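Alkane monooxygenase (Geobacillus thermodenitrificans, PDB 3B9O) binds flavin mononucleotide and belongs to the luciferase-like monooxygenases, a family built on the TIM-barrel fold. Local coordinates at residues L46-D52 with Y403-Y407; T96-F101 with G128-W132; Y169-G174 with H428-R434; D273-F278 with K415-K419. Numbering follows the deposited sequence.

Interaction 1. Residues L46-D52 with Y403-Y407; sequences LEKGKFD and YRVDY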
# COMPACT_ATOMS: atom_id res chain seq x y z
N LEU A 46 16.70 1.51 -0.93
CA LEU A 46 15.64 1.83 -1.89
C LEU A 46 15.89 3.18 -2.55
O LEU A 46 15.60 3.38 -3.73
CB LEU A 46 14.24 1.80 -1.21
CG LEU A 46 13.89 0.40 -0.69
CD1 LEU A 46 12.51 0.41 -0.06
CD2 LEU A 46 13.97 -0.68 -1.78
N GLU A 47 16.39 4.13 -1.76
CA GLU A 47 16.72 5.45 -2.30
C GLU A 47 17.89 5.37 -3.27
O GLU A 47 17.86 6.00 -4.31
CB GLU A 47 16.99 6.45 -1.17
CG GLU A 47 17.31 7.83 -1.69
CD GLU A 47 16.87 8.92 -0.74
OE1 GLU A 47 17.72 9.51 -0.04
OE2 GLU A 47 15.67 9.17 -0.69
N LYS A 48 18.92 4.57 -2.93
CA LYS A 48 19.98 4.25 -3.88
C LYS A 48 19.40 3.70 -5.23
O LYS A 48 19.84 4.11 -6.30
CB LYS A 48 21.05 3.31 -3.25
CG LYS A 48 21.91 2.56 -4.27
CD LYS A 48 22.83 1.48 -3.59
CE LYS A 48 22.87 0.15 -4.41
NZ LYS A 48 24.07 -0.76 -4.06
N GLY A 49 18.43 2.78 -5.16
CA GLY A 49 17.75 2.29 -6.36
C GLY A 49 16.70 3.19 -7.00
O GLY A 49 15.98 2.74 -7.90
N LYS A 50 16.57 4.42 -6.50
CA LYS A 50 15.60 5.45 -6.98
C LYS A 50 14.12 5.05 -6.88
O LYS A 50 13.29 5.59 -7.61
CB LYS A 50 15.91 5.97 -8.42
CG LYS A 50 17.39 6.17 -8.68
CD LYS A 50 17.95 7.34 -7.91
CE LYS A 50 19.46 7.41 -8.11
NZ LYS A 50 20.00 8.56 -7.35
N PHE A 51 13.79 4.13 -5.98
CA PHE A 51 12.39 3.74 -5.80
C PHE A 51 11.51 4.96 -5.47
O PHE A 51 11.94 5.81 -4.73
CB PHE A 51 12.28 2.72 -4.64
CG PHE A 51 12.45 1.28 -5.07
CD1 PHE A 51 13.63 0.84 -5.67
CD2 PHE A 51 11.45 0.34 -4.83
CE1 PHE A 51 13.80 -0.50 -6.05
CE2 PHE A 51 11.61 -0.99 -5.17
CZ PHE A 51 12.80 -1.41 -5.78
N ASP A 52 10.29 5.03 -5.99
CA ASP A 52 9.32 6.04 -5.51
C ASP A 52 9.08 5.96 -4.00
O ASP A 52 9.12 6.97 -3.28
CB ASP A 52 7.94 5.85 -6.13
CG ASP A 52 7.86 6.28 -7.59
OD1 ASP A 52 8.77 5.95 -8.37
OD2 ASP A 52 6.82 6.86 -7.99
N TYR A 403 12.42 4.44 -16.47
CA TYR A 403 12.57 4.54 -15.02
C TYR A 403 13.54 5.65 -14.72
O TYR A 403 14.53 5.79 -15.41
CB TYR A 403 13.14 3.25 -14.45
CG TYR A 403 13.27 3.14 -12.94
CD1 TYR A 403 12.12 3.03 -12.12
CD2 TYR A 403 14.53 3.04 -12.32
CE1 TYR A 403 12.24 2.88 -10.71
CE2 TYR A 403 14.66 2.89 -10.93
CZ TYR A 403 13.51 2.77 -10.13
OH TYR A 403 13.61 2.60 -8.76
N ARG A 404 13.27 6.39 -13.65
CA ARG A 404 14.00 7.63 -13.37
C ARG A 404 15.47 7.34 -13.16
O ARG A 404 15.84 6.37 -12.50
CB ARG A 404 13.40 8.34 -12.14
CG ARG A 404 13.67 7.65 -10.76
CD ARG A 404 13.21 8.59 -9.56
NE ARG A 404 11.78 8.83 -9.79
CZ ARG A 404 10.82 7.95 -9.50
NH1 ARG A 404 11.13 6.81 -8.88
NH2 ARG A 404 9.56 8.23 -9.83
N VAL A 405 16.32 8.19 -13.70
CA VAL A 405 17.73 8.06 -13.36
C VAL A 405 18.06 8.80 -12.08
O VAL A 405 19.03 8.46 -11.39
CB VAL A 405 18.71 8.35 -14.53
CG1 VAL A 405 18.08 8.00 -15.90
CG2 VAL A 405 19.22 9.68 -14.51
N ASP A 406 17.23 9.78 -11.73
CA ASP A 406 17.31 10.40 -10.41
C ASP A 406 16.01 11.12 -10.12
O ASP A 406 15.19 11.32 -11.00
CB ASP A 406 18.50 11.36 -10.30
CG ASP A 406 19.07 11.46 -8.86
OD1 ASP A 406 18.42 11.00 -7.89
OD2 ASP A 406 20.18 12.03 -8.74
N TYR A 407 15.80 11.46 -8.86
CA TYR A 407 14.49 11.94 -8.39
C TYR A 407 14.15 13.36 -8.86
O TYR A 407 15.06 14.19 -8.99
CB TYR A 407 14.51 11.97 -6.85
CG TYR A 407 14.47 10.61 -6.19
CD1 TYR A 407 15.64 10.01 -5.74
CD2 TYR A 407 13.26 9.95 -5.99
CE1 TYR A 407 15.60 8.77 -5.09
CE2 TYR A 407 13.21 8.71 -5.36
CZ TYR A 407 14.39 8.13 -4.91
OH TYR A 407 14.38 6.92 -4.26
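At L46 and E47 the last turn of helix 36-48 comes up against the ring of Y407, whose OH lies 3.4 Å from E47 CA; the E47 carboxylate itself turns to the backbone amides of K97, H98 and L99. The helix then stops. G49 leaves helical geometry, and its carbonyl O accepts a short hydrogen bond of 2.5 Å from Y403 OH. K50, at positive phi, is the C' residue of a Schellman motif, in which F51 N bonds to L46 O (3.0 Å) and K50 N to E47 O (3.0 Å). This is a helix-to-strand turn at the N-terminal end of the TIM barrel, just ahead of strand 53-57, and residues 403-407, from the extension beyond helix 384-399, wrap around it. K50 is the residue most extensively covered by 403-407: its carbonyl O takes a hydrogen bond from R404 NH1 (2.8 Å), its aliphatic chain lies against R404 and the Y407 ring (K50 CD to Y407 CE1, 3.9 Å), and its NZ reaches D406 OD1 at 3.0 Å in a salt bridge with a weak hydrogen bond. F51 offers its carbonyl O to Y407 OH at 2.7 Å, while its side chain packs on I7 and I390. D52 OD1 forms a salt bridge with R404, accepting hydrogen bonds from NH1 (2.6 Å) and NH2 (2.8 Å), and OD2 bonds to H6 ND1 on the first barrel strand.

Interaction 2. Residues T96-F101 with G128-W132; sequences TKHLAF and GRIAW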
# COMPACT_ATOMS: atom_id res chain seq x y z
N THR A 96 16.83 9.41 4.49
CA THR A 96 16.54 9.57 3.06
C THR A 96 16.08 11.00 2.69
O THR A 96 15.56 11.73 3.53
CB THR A 96 15.45 8.54 2.57
OG1 THR A 96 14.26 8.71 3.35
CG2 THR A 96 15.94 7.09 2.72
N LYS A 97 16.30 11.38 1.42
CA LYS A 97 15.94 12.70 0.92
C LYS A 97 14.64 12.74 0.13
O LYS A 97 13.92 13.73 0.18
CB LYS A 97 17.09 13.25 0.06
CG LYS A 97 16.88 14.65 -0.41
CD LYS A 97 18.06 15.12 -1.25
CE LYS A 97 17.83 16.52 -1.83
NZ LYS A 97 19.02 16.89 -2.68
N HIS A 98 14.37 11.69 -0.65
CA HIS A 98 13.29 11.65 -1.63
C HIS A 98 12.34 10.49 -1.49
O HIS A 98 11.18 10.61 -1.86
CB HIS A 98 13.89 11.52 -3.03
CG HIS A 98 14.70 12.70 -3.44
ND1 HIS A 98 14.13 13.93 -3.67
CD2 HIS A 98 16.03 12.83 -3.67
CE1 HIS A 98 15.08 14.78 -4.01
NE2 HIS A 98 16.24 14.14 -4.05
N LEU A 99 12.84 9.35 -1.01
CA LEU A 99 12.01 8.17 -0.82
C LEU A 99 10.73 8.52 -0.03
O LEU A 99 10.80 9.18 1.03
CB LEU A 99 12.80 7.05 -0.13
CG LEU A 99 12.07 5.68 0.01
CD1 LEU A 99 11.95 4.89 -1.36
CD2 LEU A 99 12.77 4.81 1.05
N ALA A 100 9.58 8.13 -0.56
CA ALA A 100 8.28 8.36 0.10
C ALA A 100 7.81 7.08 0.86
O ALA A 100 8.40 6.01 0.71
CB ALA A 100 7.22 8.80 -0.91
N PHE A 101 6.74 7.19 1.63
CA PHE A 101 6.32 6.08 2.52
C PHE A 101 4.81 5.99 2.45
O PHE A 101 4.13 6.98 2.74
CB PHE A 101 6.79 6.34 3.96
CG PHE A 101 8.28 6.46 4.08
CD1 PHE A 101 8.88 7.72 4.00
CD2 PHE A 101 9.08 5.34 4.13
CE1 PHE A 101 10.27 7.83 4.03
CE2 PHE A 101 10.47 5.46 4.18
CZ PHE A 101 11.04 6.69 4.11
N GLY A 128 6.55 16.06 3.39
CA GLY A 128 5.64 15.82 2.28
C GLY A 128 5.90 14.53 1.53
O GLY A 128 5.76 14.48 0.30
N ARG A 129 6.29 13.48 2.26
CA ARG A 129 6.69 12.21 1.63
C ARG A 129 5.87 11.07 2.23
O ARG A 129 6.30 9.94 2.25
CB ARG A 129 8.19 11.95 1.80
CG ARG A 129 9.12 12.90 0.96
CD ARG A 129 10.54 12.48 1.15
NE ARG A 129 11.04 12.69 2.50
CZ ARG A 129 12.02 11.98 3.06
NH1 ARG A 129 12.57 10.93 2.43
NH2 ARG A 129 12.45 12.31 4.26
N ILE A 130 4.67 11.40 2.70
CA ILE A 130 3.77 10.41 3.30
C ILE A 130 2.53 10.11 2.40
O ILE A 130 1.98 11.00 1.72
CB ILE A 130 3.35 10.82 4.77
CG1 ILE A 130 2.81 9.63 5.57
CG2 ILE A 130 2.28 11.96 4.78
CD1 ILE A 130 3.87 8.54 5.89
N ALA A 131 2.10 8.84 2.44
CA ALA A 131 0.94 8.38 1.72
C ALA A 131 0.19 7.44 2.64
O ALA A 131 0.79 6.83 3.55
CB ALA A 131 1.35 7.67 0.44
N TRP A 132 -1.12 7.37 2.44
CA TRP A 132 -1.97 6.50 3.22
C TRP A 132 -2.73 5.54 2.33
O TRP A 132 -3.52 5.95 1.46
CB TRP A 132 -2.91 7.36 4.10
CG TRP A 132 -3.99 6.61 4.84
CD1 TRP A 132 -3.97 5.28 5.24
CD2 TRP A 132 -5.25 7.15 5.28
NE1 TRP A 132 -5.18 4.97 5.88
CE2 TRP A 132 -5.97 6.09 5.93
CE3 TRP A 132 -5.86 8.42 5.17
CZ2 TRP A 132 -7.27 6.27 6.47
CZ3 TRP A 132 -7.14 8.61 5.73
CH2 TRP A 132 -7.81 7.54 6.39
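R129 lays its guanidinium beside the rim of the F101 ring, F101 CE1 lying over one face, 4.2 Å from R129 NH1, while the backbone carbon of K97 covers the opposite face of the group. Both residues belong to a beta-alpha-beta unit of the TIM barrel, in which helix 112-125 carries the chain from strand 100-106 to its parallel neighbour 130-135. The arginine ties the turn ahead of the first strand to the start of the second: NH1 donates to T96 OG1 at 2.9 Å and, weakly, to L99 O at 2.9 Å. Its other nitrogens are held as well, NE by T126 O and NH2 by A93 O. Beyond it the strands pair in parallel register, F101 opposite I130, with side chains on the same face meeting at F101 CB and I130 CD1, 4.1 Å apart. F101 bonds to the residues flanking I130: its N donates to R129 O at 2.9 Å, and its O accepts from A131 N at 2.8 Å. I130 CA directs its hydrogen at F101 O from 3.5 Å.

Interaction 3. Residues Y169-G174 with H428-R434; sequences YKLWEG and HIAARYR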
# COMPACT_ATOMS: atom_id res chain seq x y z
N TYR A 169 -10.31 14.75 5.45
CA TYR A 169 -10.23 15.86 4.47
C TYR A 169 -10.59 17.22 5.10
O TYR A 169 -9.88 18.20 4.88
CB TYR A 169 -11.18 15.66 3.27
CG TYR A 169 -10.95 14.47 2.37
CD1 TYR A 169 -12.02 13.88 1.70
CD2 TYR A 169 -9.66 13.91 2.18
CE1 TYR A 169 -11.86 12.79 0.85
CE2 TYR A 169 -9.46 12.81 1.31
CZ TYR A 169 -10.58 12.25 0.67
OH TYR A 169 -10.43 11.19 -0.18
N LYS A 170 -11.69 17.29 5.87
CA LYS A 170 -12.05 18.57 6.55
C LYS A 170 -10.94 19.08 7.47
O LYS A 170 -10.56 20.22 7.40
CB LYS A 170 -13.34 18.44 7.32
CG LYS A 170 -14.59 18.30 6.41
CD LYS A 170 -15.78 17.77 7.23
CE LYS A 170 -16.94 17.58 6.26
NZ LYS A 170 -18.21 17.42 6.97
N LEU A 171 -10.42 18.20 8.32
CA LEU A 171 -9.26 18.53 9.18
C LEU A 171 -8.01 19.01 8.42
O LEU A 171 -7.42 20.05 8.71
CB LEU A 171 -8.92 17.32 10.09
CG LEU A 171 -10.02 16.90 11.09
CD1 LEU A 171 -9.70 15.57 11.76
CD2 LEU A 171 -10.28 18.03 12.16
N TRP A 172 -7.64 18.24 7.41
CA TRP A 172 -6.41 18.49 6.68
C TRP A 172 -6.42 19.68 5.73
O TRP A 172 -5.40 20.31 5.57
CB TRP A 172 -6.02 17.24 5.89
CG TRP A 172 -5.57 16.08 6.73
CD1 TRP A 172 -4.89 16.15 7.91
CD2 TRP A 172 -5.67 14.69 6.40
NE1 TRP A 172 -4.60 14.89 8.36
CE2 TRP A 172 -5.04 13.97 7.45
CE3 TRP A 172 -6.24 13.98 5.32
CZ2 TRP A 172 -5.01 12.56 7.47
CZ3 TRP A 172 -6.20 12.59 5.33
CH2 TRP A 172 -5.58 11.89 6.40
N GLU A 173 -7.57 19.93 5.10
CA GLU A 173 -7.72 20.88 4.01
C GLU A 173 -8.45 22.13 4.44
O GLU A 173 -8.19 23.21 3.92
CB GLU A 173 -8.52 20.28 2.84
CG GLU A 173 -7.90 19.02 2.17
CD GLU A 173 -6.63 19.36 1.40
OE1 GLU A 173 -5.75 18.49 1.32
OE2 GLU A 173 -6.52 20.49 0.87
N GLY A 174 -9.38 21.98 5.36
CA GLY A 174 -10.29 23.10 5.67
C GLY A 174 -10.18 23.79 7.03
O GLY A 174 -10.64 24.94 7.23
N HIS A 428 -10.44 16.57 -7.32
CA HIS A 428 -10.59 15.67 -6.17
C HIS A 428 -11.68 16.15 -5.18
O HIS A 428 -11.79 17.33 -4.91
CB HIS A 428 -9.25 15.52 -5.45
CG HIS A 428 -9.20 14.36 -4.51
ND1 HIS A 428 -9.77 14.41 -3.25
CD2 HIS A 428 -8.68 13.12 -4.64
CE1 HIS A 428 -9.59 13.25 -2.65
NE2 HIS A 428 -8.93 12.45 -3.47
N ILE A 429 -12.46 15.24 -4.60
CA ILE A 429 -13.57 15.65 -3.69
C ILE A 429 -13.16 16.41 -2.39
O ILE A 429 -13.91 17.25 -1.87
CB ILE A 429 -14.53 14.43 -3.36
CG1 ILE A 429 -13.77 13.29 -2.69
CG2 ILE A 429 -15.18 13.91 -4.64
CD1 ILE A 429 -14.67 12.25 -2.09
N ALA A 430 -11.97 16.12 -1.87
CA ALA A 430 -11.40 16.85 -0.74
C ALA A 430 -11.23 18.35 -0.98
O ALA A 430 -11.24 19.13 -0.03
CB ALA A 430 -10.09 16.26 -0.34
N ALA A 431 -11.06 18.74 -2.25
CA ALA A 431 -10.86 20.14 -2.61
C ALA A 431 -12.05 21.02 -2.25
O ALA A 431 -11.89 22.25 -2.08
CB ALA A 431 -10.53 20.28 -4.09
N ARG A 432 -13.22 20.38 -2.11
CA ARG A 432 -14.47 21.02 -1.63
C ARG A 432 -14.33 21.73 -0.30
O ARG A 432 -15.05 22.69 -0.03
CB ARG A 432 -15.61 19.99 -1.49
CG ARG A 432 -16.25 19.60 -2.80
CD ARG A 432 -16.59 18.13 -2.83
NE ARG A 432 -16.68 17.64 -4.22
CZ ARG A 432 -17.81 17.22 -4.79
NH1 ARG A 432 -18.95 17.23 -4.09
NH2 ARG A 432 -17.81 16.79 -6.05
N TYR A 433 -13.42 21.24 0.56
CA TYR A 433 -13.35 21.75 1.94
C TYR A 433 -12.35 22.87 2.16
O TYR A 433 -12.19 23.34 3.29
CB TYR A 433 -13.11 20.62 2.93
CG TYR A 433 -14.07 19.49 2.78
CD1 TYR A 433 -15.44 19.64 3.06
CD2 TYR A 433 -13.62 18.26 2.35
CE1 TYR A 433 -16.33 18.56 2.90
CE2 TYR A 433 -14.48 17.19 2.19
CZ TYR A 433 -15.83 17.34 2.46
OH TYR A 433 -16.64 16.25 2.29
N ARG A 434 -11.73 23.35 1.10
CA ARG A 434 -10.76 24.42 1.24
C ARG A 434 -11.27 25.82 1.66
O ARG A 434 -10.52 26.58 2.28
CB ARG A 434 -9.91 24.50 -0.00
CG ARG A 434 -9.14 23.26 -0.15
CD ARG A 434 -8.48 23.20 -1.48
NE ARG A 434 -7.56 22.07 -1.51
CZ ARG A 434 -6.99 21.57 -2.61
NH1 ARG A 434 -7.23 22.07 -3.81
NH2 ARG A 434 -6.15 20.56 -2.48
O HOH W 1 -8.10 26.00 3.13
O HOH W 2 -10.71 27.42 5.40
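E173 and R434 form the salt bridge of this contact, OE2 receiving a straight hydrogen bond from NE at 3.0 Å and a weak one from NH2 at 3.4 Å. It fastens the C-terminal tail, which includes a short 3-10 segment, to helix 154-174 on the outside of the TIM barrel. Each partner is held a second time, E173 OE1 by T221 OG1 and R434 NH2 by L424 O. Two waters extend the polar link: one donates to E173 O (2.9 Å) and R434 O (2.6 Å), the other to G174 O (3.1 Å) and R434 O (3.2 Å). At the other end of the contact, Y169 and H428 form an offset edge-to-face pair, the histidine edge directed at the tyrosine face, with centroids 5.4 Å apart and planes at 88°; both also bond to H240. The Y169 ring carries a CH-pi contact from A430, CB lying 3.5 Å from its centroid. K170, whose NZ pairs with E166, lays its CG over the Y433 ring, 3.8 Å from the centroid. The backbones come closest at G174, where the lack of a side chain lets G174 CA sit 3.1 Å from Y433 O.

Interaction 4. Residues D273-F278 with K415-K419; sequences DHIKMF and KLFGK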
# COMPACT_ATOMS: atom_id res chain seq x y z
N ASP A 273 -7.17 10.49 -15.43
CA ASP A 273 -5.72 10.63 -15.48
C ASP A 273 -5.14 11.15 -14.15
O ASP A 273 -3.91 11.27 -13.99
CB ASP A 273 -5.31 11.55 -16.63
CG ASP A 273 -5.61 10.96 -18.00
OD1 ASP A 273 -5.78 9.70 -18.13
OD2 ASP A 273 -5.69 11.75 -18.96
N HIS A 274 -6.02 11.44 -13.18
CA HIS A 274 -5.58 11.87 -11.86
C HIS A 274 -5.55 10.66 -10.91
O HIS A 274 -5.42 10.83 -9.71
CB HIS A 274 -6.53 12.94 -11.32
CG HIS A 274 -6.35 14.28 -11.94
ND1 HIS A 274 -5.48 14.52 -12.99
CD2 HIS A 274 -6.94 15.46 -11.67
CE1 HIS A 274 -5.55 15.79 -13.33
NE2 HIS A 274 -6.43 16.39 -12.54
N ILE A 275 -5.71 9.45 -11.46
CA ILE A 275 -5.60 8.22 -10.70
C ILE A 275 -4.46 7.41 -11.33
O ILE A 275 -4.52 7.10 -12.52
CB ILE A 275 -6.93 7.38 -10.75
CG1 ILE A 275 -8.17 8.23 -10.43
CG2 ILE A 275 -6.83 6.18 -9.80
CD1 ILE A 275 -9.52 7.55 -10.80
N LYS A 276 -3.46 7.03 -10.56
CA LYS A 276 -2.39 6.13 -11.03
C LYS A 276 -2.71 4.68 -10.66
O LYS A 276 -3.25 4.41 -9.59
CB LYS A 276 -1.06 6.54 -10.39
CG LYS A 276 -0.70 7.98 -10.64
CD LYS A 276 -0.10 8.17 -12.03
CE LYS A 276 0.33 9.63 -12.23
NZ LYS A 276 1.40 9.80 -13.24
N MET A 277 -2.40 3.76 -11.56
CA MET A 277 -2.75 2.35 -11.39
C MET A 277 -1.46 1.57 -11.17
O MET A 277 -0.53 1.71 -11.97
CB MET A 277 -3.45 1.84 -12.65
CG MET A 277 -4.76 2.61 -12.95
SD MET A 277 -6.07 2.33 -11.74
CE MET A 277 -7.29 3.48 -12.38
N PHE A 278 -1.42 0.80 -10.08
CA PHE A 278 -0.26 0.01 -9.65
C PHE A 278 -0.60 -1.49 -9.66
O PHE A 278 -1.66 -1.87 -9.19
CB PHE A 278 0.19 0.44 -8.24
CG PHE A 278 0.91 1.77 -8.21
CD1 PHE A 278 0.19 2.97 -8.26
CD2 PHE A 278 2.30 1.83 -8.15
CE1 PHE A 278 0.86 4.24 -8.23
CE2 PHE A 278 2.99 3.07 -8.16
CZ PHE A 278 2.25 4.28 -8.20
N LYS A 415 6.09 14.19 -7.19
CA LYS A 415 6.80 13.08 -7.85
C LYS A 415 5.84 12.24 -8.68
O LYS A 415 6.23 11.66 -9.73
CB LYS A 415 7.57 12.23 -6.82
CG LYS A 415 8.76 12.99 -6.27
CD LYS A 415 9.12 12.57 -4.83
CE LYS A 415 10.63 12.83 -4.53
NZ LYS A 415 10.89 14.26 -4.39
N LEU A 416 4.58 12.21 -8.26
CA LEU A 416 3.56 11.42 -8.95
C LEU A 416 2.84 12.23 -10.06
O LEU A 416 2.61 11.70 -11.14
CB LEU A 416 2.50 10.87 -7.96
CG LEU A 416 2.86 9.72 -7.02
CD1 LEU A 416 1.82 9.57 -5.91
CD2 LEU A 416 2.98 8.42 -7.84
N PHE A 417 2.47 13.48 -9.77
CA PHE A 417 1.53 14.24 -10.61
C PHE A 417 2.14 15.52 -11.20
O PHE A 417 1.48 16.25 -11.94
CB PHE A 417 0.25 14.56 -9.84
CG PHE A 417 -0.58 13.33 -9.47
CD1 PHE A 417 -0.47 12.77 -8.21
CD2 PHE A 417 -1.39 12.72 -10.41
CE1 PHE A 417 -1.21 11.62 -7.85
CE2 PHE A 417 -2.16 11.56 -10.07
CZ PHE A 417 -2.08 11.04 -8.80
N GLY A 418 3.40 15.81 -10.87
CA GLY A 418 4.10 16.96 -11.44
C GLY A 418 4.42 18.09 -10.49
O GLY A 418 3.66 18.37 -9.56
N LYS A 419 5.54 18.76 -10.75
CA LYS A 419 6.00 19.91 -9.95
C LYS A 419 4.86 20.92 -9.83
O LYS A 419 4.19 21.17 -10.82
CB LYS A 419 7.22 20.56 -10.63
CG LYS A 419 8.05 21.47 -9.74
CD LYS A 419 9.57 21.19 -9.91
CE LYS A 419 10.44 22.06 -8.97
NZ LYS A 419 9.70 22.47 -7.70
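Residues 273-278 leave a 3-10 turn at D273 and H274, extend through I275 and enter strand 276-285, one of the barrel strands. Facing them, residues 415-417 form the last turn of helix 412-417, after which G418 breaks out at positive phi (112°), a conformation in which a side chain would collide with the preceding carbonyl. The two backbones stay well apart, with CA atoms 7.6 Å from each other for H274 and F417 and 8.2 Å for K276 and L416, so side chains have to bridge the gap, in part to backbone carbonyls of the other segment. K276 points toward the helix and donates from NZ to L416 O at 3.1 Å, crossing between strand and helix end with its polar tip. Its CE rests 3.8 Å from F417 CE2, and the same ring carbon lies 3.4 Å from H274 O; the phenylalanine thus packs against both the turn and the lysine stem. One step deeper, L416 CD2 meets the edge of the F278 ring, 4.2 Å from CZ. L416 and F278 also share H6 and C243 as neighbours, residues at the beginnings of strands 6-12 and 243-246. The side chains of M277 and I275 go the other way, toward helix 251-265. Such an arrangement, with a short helix from an extension laid across the N-terminal ends of parallel strands, closes off the bottom of a TIM barrel.

In the fold
Interactions 1, 2 and 4 gather at the N-terminal end of the barrel, with centres 12 to 16 Å apart. The first two meet directly: E47 OE1 and OE2 lie 2.8 Å from K97 N and H98 N respectively, and Y407 stacks on H98. Interaction 4 joins them through K415, whose NZ is 3.3 Å from H98 ND1, and through L416 CD2, 4.2 Å from D52 OD2. Interaction 3 stands apart, its centre 31 Å from that of interaction 1, but W172 CH2 touches W132 CE3 of interaction 2 at 3.7 Å. Towards bound FMN, the F278 side chain of interaction 4 lies about 8 Å away and that of A131 about 13 Å.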